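Long-range contacts in spike protein P1 (Pseudoalteromonas phage pm2, PDB 2VVE), which forms the receptor-binding spike at the fivefold vertices of the virion, its N-terminal part associated with the capsid vertex and its C-terminal part responsible for receptor binding: residues I17-G22 and G245-L250; Y93-K98 and Y224-T229. One frame throughout, in Å; residues are numbered along the deposited sequence.

Contact 1 (I17-G22 and G245-L250); sequences IPLRDG and GYAQIL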
# COMPACT_ATOMS: atom_id res chain seq x y z
N ILE A 17 13.53 -17.45 13.35
CA ILE A 17 14.16 -17.12 14.64
C ILE A 17 13.13 -16.57 15.63
O ILE A 17 12.38 -15.64 15.30
CB ILE A 17 15.31 -16.10 14.48
CG1 ILE A 17 16.52 -16.75 13.78
CG2 ILE A 17 15.73 -15.52 15.85
CD1 ILE A 17 17.52 -15.73 13.22
N PRO A 18 13.09 -17.14 16.85
CA PRO A 18 12.19 -16.61 17.86
C PRO A 18 12.72 -15.28 18.38
O PRO A 18 13.85 -15.22 18.88
CB PRO A 18 12.21 -17.68 18.96
CG PRO A 18 13.57 -18.29 18.84
CD PRO A 18 13.90 -18.27 17.37
N LEU A 19 11.93 -14.23 18.22
CA LEU A 19 12.34 -12.91 18.69
C LEU A 19 11.94 -12.71 20.16
O LEU A 19 10.76 -12.74 20.49
CB LEU A 19 11.71 -11.82 17.82
CG LEU A 19 12.08 -11.80 16.33
CD1 LEU A 19 11.15 -10.86 15.58
CD2 LEU A 19 13.54 -11.38 16.15
N ARG A 20 12.93 -12.51 21.03
CA ARG A 20 12.64 -12.41 22.45
C ARG A 20 13.04 -11.01 22.96
O ARG A 20 13.26 -10.12 22.15
CB ARG A 20 13.29 -13.57 23.21
CG ARG A 20 12.83 -14.93 22.66
CD ARG A 20 13.16 -16.09 23.59
NE ARG A 20 12.65 -17.35 23.05
CZ ARG A 20 11.39 -17.78 23.18
NH1 ARG A 20 10.49 -17.06 23.84
NH2 ARG A 20 11.03 -18.94 22.64
N ASP A 21 13.11 -10.82 24.27
CA ASP A 21 13.22 -9.49 24.85
C ASP A 21 14.65 -9.01 25.08
O ASP A 21 15.57 -9.81 25.30
CB ASP A 21 12.46 -9.42 26.18
CG ASP A 21 12.98 -10.43 27.19
OD1 ASP A 21 13.06 -11.64 26.86
OD2 ASP A 21 13.31 -10.03 28.31
N GLY A 22 14.81 -7.70 25.10
CA GLY A 22 16.13 -7.09 25.28
C GLY A 22 16.99 -7.23 24.03
O GLY A 22 16.54 -7.75 23.01
N GLY A 245 7.47 -12.72 18.11
CA GLY A 245 7.17 -13.09 16.75
C GLY A 245 8.33 -13.90 16.25
O GLY A 245 9.36 -14.03 16.93
N TYR A 246 8.17 -14.45 15.06
CA TYR A 246 9.23 -15.21 14.44
C TYR A 246 9.71 -14.48 13.20
O TYR A 246 8.92 -14.20 12.29
CB TYR A 246 8.75 -16.63 14.11
CG TYR A 246 8.38 -17.41 15.35
CD1 TYR A 246 7.12 -17.29 15.93
CD2 TYR A 246 9.31 -18.25 15.97
CE1 TYR A 246 6.78 -17.98 17.10
CE2 TYR A 246 8.97 -18.96 17.13
CZ TYR A 246 7.72 -18.82 17.68
OH TYR A 246 7.40 -19.52 18.83
N ALA A 247 11.00 -14.15 13.18
CA ALA A 247 11.64 -13.55 12.02
C ALA A 247 11.91 -14.63 10.98
O ALA A 247 12.36 -15.72 11.32
CB ALA A 247 12.94 -12.86 12.42
N GLN A 248 11.59 -14.32 9.73
CA GLN A 248 11.78 -15.26 8.62
C GLN A 248 13.17 -15.04 8.07
O GLN A 248 13.53 -13.89 7.78
CB GLN A 248 10.73 -14.99 7.53
CG GLN A 248 9.27 -15.12 7.98
CD GLN A 248 8.93 -16.53 8.42
OE1 GLN A 248 9.43 -17.51 7.86
NE2 GLN A 248 8.07 -16.65 9.45
N ILE A 249 13.95 -16.11 7.91
CA ILE A 249 15.33 -16.00 7.45
C ILE A 249 15.61 -16.94 6.30
O ILE A 249 15.34 -18.12 6.38
CB ILE A 249 16.39 -16.34 8.56
CG1 ILE A 249 16.02 -15.76 9.93
CG2 ILE A 249 17.83 -15.96 8.10
CD1 ILE A 249 16.04 -14.23 10.02
N LEU A 250 16.12 -16.37 5.22
CA LEU A 250 16.75 -17.15 4.16
C LEU A 250 18.23 -16.79 4.20
O LEU A 250 18.60 -15.62 4.02
CB LEU A 250 16.12 -16.80 2.80
CG LEU A 250 16.78 -17.56 1.63
CD1 LEU A 250 15.72 -18.07 0.68
CD2 LEU A 250 17.82 -16.70 0.91

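Contact 2 (Y93-K98 and Y224-T229); sequences YSARAK and YDESFT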
# COMPACT_ATOMS: atom_id res chain seq x y z
N TYR A 93 -7.07 -5.84 34.03
CA TYR A 93 -8.37 -5.25 34.29
C TYR A 93 -8.49 -4.81 35.74
O TYR A 93 -8.05 -5.51 36.66
CB TYR A 93 -9.49 -6.24 33.98
CG TYR A 93 -9.58 -6.67 32.54
CD1 TYR A 93 -10.13 -5.83 31.57
CD2 TYR A 93 -9.17 -7.94 32.15
CE1 TYR A 93 -10.25 -6.24 30.24
CE2 TYR A 93 -9.28 -8.36 30.82
CZ TYR A 93 -9.82 -7.50 29.88
OH TYR A 93 -9.93 -7.91 28.56
N SER A 94 -9.10 -3.64 35.94
CA SER A 94 -9.50 -3.21 37.27
C SER A 94 -11.01 -3.37 37.45
O SER A 94 -11.49 -3.48 38.58
CB SER A 94 -9.08 -1.76 37.53
OG SER A 94 -9.67 -0.88 36.60
N ALA A 95 -11.75 -3.41 36.33
CA ALA A 95 -13.20 -3.58 36.36
C ALA A 95 -13.58 -5.02 36.63
O ALA A 95 -12.96 -5.94 36.11
CB ALA A 95 -13.81 -3.13 35.04
N ARG A 96 -14.62 -5.21 37.45
CA ARG A 96 -15.14 -6.55 37.72
C ARG A 96 -15.61 -7.20 36.42
O ARG A 96 -16.24 -6.54 35.58
CB ARG A 96 -16.30 -6.46 38.70
CG ARG A 96 -15.88 -5.99 40.11
CD ARG A 96 -17.01 -5.29 40.85
NE ARG A 96 -18.20 -6.13 40.96
CZ ARG A 96 -19.34 -5.77 41.55
NH1 ARG A 96 -19.47 -4.57 42.12
NH2 ARG A 96 -20.35 -6.62 41.58
N ALA A 97 -15.34 -8.50 36.28
CA ALA A 97 -15.73 -9.24 35.08
C ALA A 97 -17.24 -9.51 35.11
O ALA A 97 -17.83 -9.63 36.19
CB ALA A 97 -14.98 -10.54 35.01
N LYS A 98 -17.85 -9.62 33.93
CA LYS A 98 -19.29 -9.91 33.87
C LYS A 98 -19.64 -11.40 33.97
O LYS A 98 -18.86 -12.27 33.55
CB LYS A 98 -19.93 -9.27 32.64
CG LYS A 98 -19.81 -7.75 32.66
CD LYS A 98 -20.26 -7.07 31.39
CE LYS A 98 -20.21 -5.56 31.61
NZ LYS A 98 -20.71 -4.76 30.47
N TYR A 224 -24.68 -10.93 32.54
CA TYR A 224 -24.08 -9.70 32.00
C TYR A 224 -23.86 -8.58 33.03
O TYR A 224 -23.27 -7.54 32.71
CB TYR A 224 -24.84 -9.18 30.75
CG TYR A 224 -24.89 -10.16 29.59
CD1 TYR A 224 -23.71 -10.65 29.02
CD2 TYR A 224 -26.10 -10.59 29.05
CE1 TYR A 224 -23.73 -11.53 27.95
CE2 TYR A 224 -26.14 -11.48 27.98
CZ TYR A 224 -24.95 -11.95 27.44
OH TYR A 224 -24.95 -12.83 26.39
N ASP A 225 -24.31 -8.79 34.27
CA ASP A 225 -23.99 -7.87 35.38
C ASP A 225 -22.56 -8.09 35.82
O ASP A 225 -21.98 -9.14 35.52
CB ASP A 225 -24.89 -8.12 36.59
CG ASP A 225 -26.31 -7.53 36.44
OD1 ASP A 225 -26.57 -6.77 35.49
OD2 ASP A 225 -27.16 -7.86 37.28
N GLU A 226 -22.00 -7.14 36.55
CA GLU A 226 -20.66 -7.31 37.13
C GLU A 226 -20.69 -8.32 38.28
O GLU A 226 -21.54 -8.25 39.17
CB GLU A 226 -20.06 -5.96 37.55
CG GLU A 226 -19.69 -5.09 36.34
CD GLU A 226 -18.71 -3.97 36.64
OE1 GLU A 226 -18.75 -3.39 37.75
OE2 GLU A 226 -17.89 -3.65 35.75
N SER A 227 -19.78 -9.29 38.20
CA SER A 227 -19.69 -10.39 39.16
C SER A 227 -18.84 -9.99 40.35
O SER A 227 -18.56 -8.81 40.55
CB SER A 227 -19.15 -11.66 38.49
OG SER A 227 -17.77 -11.52 38.16
N PHE A 228 -18.45 -10.98 41.16
CA PHE A 228 -17.48 -10.77 42.23
C PHE A 228 -16.07 -11.16 41.79
O PHE A 228 -15.18 -11.31 42.62
CB PHE A 228 -17.89 -11.57 43.46
CG PHE A 228 -19.27 -11.27 43.94
CD1 PHE A 228 -19.55 -10.08 44.61
CD2 PHE A 228 -20.30 -12.19 43.75
CE1 PHE A 228 -20.84 -9.80 45.06
CE2 PHE A 228 -21.59 -11.92 44.19
CZ PHE A 228 -21.86 -10.72 44.85
N THR A 229 -15.87 -11.31 40.48
CA THR A 229 -14.61 -11.81 39.93
C THR A 229 -13.94 -10.76 39.07
O THR A 229 -14.61 -10.15 38.24
CB THR A 229 -14.89 -13.09 39.10
OG1 THR A 229 -15.39 -14.12 39.97
CG2 THR A 229 -13.62 -13.61 38.39
O HOH W 1 -15.99 -2.82 38.34

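Contact 1 (I17-G22 and G245-L250)
Ile17 and Ile249 both place CG1 anti to the carbonyl carbon (chi1 -71° and -41°), and their side chains cross obliquely on one face of an antiparallel sheet. Chi2 of Ile17 is extended, 163°, and its CD1 lies 3.6 Å from Ile249 CG1. The sheet belongs to the second jelly-roll domain, probably the stem. Strand 11-19 is its outermost strand on this side within this chain, and strand 245-253 joins it to strand 33-39.

Ile17 and Ala247 form a hydrogen-bonded antiparallel pair. Ile17 N donates a hydrogen bond to Ala247 O at 2.9 Å, and Ala247 N returns a bond to Ile17 O. Ile17 O also takes a CA-H contact from Tyr246, its CA 3.3 Å away.

Pro18 and Tyr246 make the next, non-hydrogen-bonded pair, with side chains on the other face. Pro18 CB meets ring atom CE2 of Tyr246 at 3.9 Å. Gln248 OE1 bonds to Gln16 NE2 of strand 11-19, and its NE2 to Glu123 OE2. Gln248 and Leu250 of strand 245-253 pack on Arg62 and Ile46 of the second subunit.

On the face of Ile17, Leu19 CD2 touches the methyl CB of Ala247 at 4.1 Å. Gly245 has backbone angles that call for glycine, and its O accepts from Leu19 N at 2.9 Å.

Contact 2 (Y93-K98 and Y224-T229)
Two loops of the larger domain, probably the receptor-binding one, meet here through a single backbone bridge, Lys98 with Glu226, and an ST turn at Ser227. Ser227 OG has chi1 70°, which sets it between the backbone N and the carbonyl carbon. There Ser227 OG accepts from Thr229 N within its own loop and donates to Ala97 O across the contact at 2.7 Å. Ala97 O is held twice, because Ser227 N also donates to it at 2.8 Å. The hydroxyl comes from above the carbonyl plane. Ala97 N in turn donates to Thr229 O at 2.7 Å.

The Arg96 chain bends at chi3, 56°, and its guanidinium grips Ser227 O side-on. Arg96 NE bonds to Ser227 O at 2.7 Å, and Arg96 NH2 to the same Ser227 O at 3.0 Å. The oxygen lies near the guanidinium plane, at its edge. NH2 adds a weak bond to Glu226 O and a salt bridge to Asp143.

Glu226 CB sits over one face of the guanidinium, and the two side chains cross at about a right angle. Glu226 OE1 is 4.3 Å from Arg96 NE, well out of the guanidinium plane, so the pair probably interacts by charge alone. A water accepts from Arg96 N and donates to Glu226 OE1.

Lys98 lays its aliphatic chain against the other loop, with CD 3.3 Å from Tyr224 O. Its NZ ends on Asn112 O.

Segment 93-98 follows strand 88-91 and precedes helix 105-110. Segment 224-229 leads from helix 213-219 into strand 229-236. Thr229 OG1 bonds to Glu208 of strand 200-208 and to His137 of strand 129-137.

From the N terminus the chain runs along strand 11-19 and, at its end, enters 17-22, the first half of contact 1. It then builds most remaining strands of the second jelly-roll domain. After strand 88-91 comes 93-98, the first half of contact 2. The chain then builds the rest of the larger domain, and 224-229 closes a loop of 125 residues. It returns through strand 229-236 and helix 239-242 to the jelly-roll domain, where 245-250 closes contact 1 over 222 residues. Contact 2 is nested inside contact 1. Their centres lie about 37 Å apart. Contact 1 pairs the chain's first and last strands in one sheet; contact 2 joins the loop after 88-91 to the one before 229-236.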